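Putative D-lactate dehydrogenase (Chlamydomonas reinhardtii, PDB 4ZGS) probably reduces pyruvate to D-lactate with NADH, as a chloroplast pyruvate reductase of the D-isomer specific 2-hydroxyacid dehydrogenase family. Local coordinates at residues A[34-39]-A[78-83]. Sequence-based numbering, arbitrary orientation.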
loop_
_atom_site.group_PDB
_atom_site.type_symbol
_atom_site.label_atom_id
_atom_site.label_comp_id
_atom_site.label_asym_id
_atom_site.label_seq_id
_atom_site.Cartn_x
_atom_site.Cartn_y
_atom_site.Cartn_z
ATOM N N THR A 34 31.698 -1.902 -35.924
ATOM C CA THR A 34 30.849 -1.828 -37.111
ATOM C C THR A 34 29.626 -2.731 -36.968
ATOM O O THR A 34 28.745 -2.732 -37.822
ATOM C CB THR A 34 31.621 -2.237 -38.413
ATOM O OG1 THR A 34 31.959 -3.628 -38.353
ATOM C CG2 THR A 34 32.900 -1.412 -38.604
ATOM N N THR A 35 29.589 -3.540 -35.919
ATOM C CA THR A 35 28.414 -4.368 -35.663
ATOM C C THR A 35 27.174 -3.506 -35.395
ATOM O O THR A 35 27.264 -2.495 -34.694
ATOM C CB THR A 35 28.635 -5.327 -34.463
ATOM O OG1 THR A 35 29.869 -6.047 -34.633
ATOM C CG2 THR A 35 27.487 -6.319 -34.347
ATOM N N ARG A 36 26.042 -3.899 -35.992
ATOM C CA ARG A 36 24.745 -3.251 -35.775
ATOM C C ARG A 36 23.885 -4.142 -34.890
ATOM O O ARG A 36 23.497 -5.246 -35.295
ATOM C CB ARG A 36 24.021 -2.975 -37.091
ATOM C CG ARG A 36 24.559 -1.807 -37.906
ATOM C CD ARG A 36 23.810 -1.693 -39.218
ATOM N NE ARG A 36 22.390 -1.364 -39.029
ATOM C CZ ARG A 36 21.896 -0.142 -38.844
ATOM N NH1 ARG A 36 22.689 0.914 -38.785
ATOM N NH2 ARG A 36 20.591 0.018 -38.696
ATOM N N CYS A 37 23.564 -3.630 -33.700
ATOM C CA CYS A 37 22.866 -4.387 -32.670
ATOM C C CYS A 37 21.482 -3.817 -32.325
ATOM O O CYS A 37 21.339 -2.622 -32.052
ATOM C CB CYS A 37 23.705 -4.421 -31.414
ATOM S SG CYS A 37 25.316 -5.173 -31.531
ATOM N N ILE A 38 20.463 -4.669 -32.332
ATOM C CA ILE A 38 19.165 -4.251 -31.837
ATOM C C ILE A 38 18.840 -4.977 -30.517
ATOM O O ILE A 38 19.054 -6.180 -30.428
ATOM C CB ILE A 38 18.050 -4.486 -32.923
ATOM C CG1 ILE A 38 16.664 -4.038 -32.415
ATOM C CG2 ILE A 38 18.004 -5.937 -33.375
ATOM C CD1 ILE A 38 15.609 -3.868 -33.539
ATOM N N CYS A 39 18.350 -4.249 -29.502
ATOM C CA CYS A 39 17.949 -4.868 -28.211
ATOM C C CYS A 39 16.459 -4.717 -27.913
ATOM O O CYS A 39 15.931 -3.604 -27.806
ATOM C CB CYS A 39 18.731 -4.287 -27.022
ATOM S SG CYS A 39 20.487 -4.756 -27.028
ATOM N N GLY A 78 18.262 -4.908 -41.236
ATOM C CA GLY A 78 19.559 -4.291 -41.409
ATOM C C GLY A 78 20.506 -4.638 -40.277
ATOM O O GLY A 78 21.708 -4.488 -40.408
ATOM N N TYR A 79 19.963 -5.063 -39.144
ATOM C CA TYR A 79 20.794 -5.355 -37.983
ATOM C C TYR A 79 21.431 -6.747 -37.951
ATOM O O TYR A 79 20.916 -7.720 -38.507
ATOM C CB TYR A 79 20.010 -5.107 -36.700
ATOM C CG TYR A 79 19.769 -3.637 -36.475
ATOM C CD1 TYR A 79 20.627 -2.892 -35.677
ATOM C CD2 TYR A 79 18.713 -2.981 -37.085
ATOM C CE1 TYR A 79 20.425 -1.543 -35.476
ATOM C CE2 TYR A 79 18.501 -1.636 -36.874
ATOM C CZ TYR A 79 19.358 -0.927 -36.073
ATOM O OH TYR A 79 19.154 0.408 -35.873
ATOM N N ASP A 80 22.603 -6.794 -37.337
ATOM C CA ASP A 80 23.409 -8.000 -37.293
ATOM C C ASP A 80 23.094 -8.954 -36.156
ATOM O O ASP A 80 23.071 -10.172 -36.341
ATOM C CB ASP A 80 24.869 -7.578 -37.239
ATOM C CG ASP A 80 25.239 -6.727 -38.431
ATOM O OD1 ASP A 80 25.052 -7.199 -39.574
ATOM O OD2 ASP A 80 25.670 -5.573 -38.223
ATOM N N VAL A 81 22.842 -8.385 -34.981
ATOM C CA VAL A 81 22.610 -9.168 -33.776
ATOM C C VAL A 81 21.451 -8.601 -32.981
ATOM O O VAL A 81 21.332 -7.382 -32.793
ATOM C CB VAL A 81 23.877 -9.242 -32.882
ATOM C CG1 VAL A 81 24.574 -7.904 -32.833
ATOM C CG2 VAL A 81 23.533 -9.744 -31.484
ATOM N N ALA A 82 20.578 -9.500 -32.542
ATOM C CA ALA A 82 19.426 -9.121 -31.735
ATOM C C ALA A 82 19.689 -9.503 -30.276
ATOM O O ALA A 82 19.990 -10.656 -29.981
ATOM C CB ALA A 82 18.147 -9.798 -32.264
ATOM N N VAL A 83 19.628 -8.535 -29.368
ATOM C CA VAL A 83 19.750 -8.876 -27.962
ATOM C C VAL A 83 18.379 -9.009 -27.304
ATOM O O VAL A 83 17.570 -8.072 -27.276
ATOM C CB VAL A 83 20.588 -7.862 -27.190
ATOM C CG1 VAL A 83 20.759 -8.353 -25.755
ATOM C CG2 VAL A 83 21.956 -7.698 -27.838
#
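Arg36 and Tyr79 meet in a cation-pi contact, Arg36 CZ lying 4.1 Å from the centroid of the Tyr79 ring and 21° off its normal. Followed outward, the arginine first sets CB against Asp80 OD2 and Tyr79 CD1, while CG comes nearest to Asp80 OD2. The chain then bends at chi3 (65°), which turns NE over the ring. CD and NE run beside the carbonyl O of Gly78, Arg36 NH2 ends over Tyr79 CZ (3.0 Å), and NH1 has a long, weak ion pair with Asp60. Guanidinium and ring planes are 41° apart, a tilted approach. On the opposite face Ile38 CB makes a CH-pi contact, 4.3 Å from the centroid of the Tyr79 ring, and Ile38 CG2 packs on Tyr79 CB. An alanine in place of Tyr79 would probably leave the guanidinium without its aromatic partner and freer to turn, and open a gap beside Ile38 CB.

The Arg36 backbone is gripped at both polar atoms. Arg36 N donates to the anti lone pair of Asp80 OD2 (2.8 Å), and Arg36 O accepts from Asp80 N (2.7 Å) and Val81 N (3.2 Å). Regular pairing follows, with Ile38 N bonded to Val81 O (2.9 Å) and Val83 N to Ile38 O (2.6 Å). Cys37, Cys39, Val81 and Val83 share the sheet face opposite Ile38 and Ala82, and Ile355 of helix 341-359 touches Val81 there. The bridges are parallel, and backbone bonds from Cys37 and Cys39 to Tyr62 put 36-39 between 60-63 and 81-84 in the five-stranded parallel sheet of the flavodoxin-like substrate-binding domain characteristic of this dehydrogenase family.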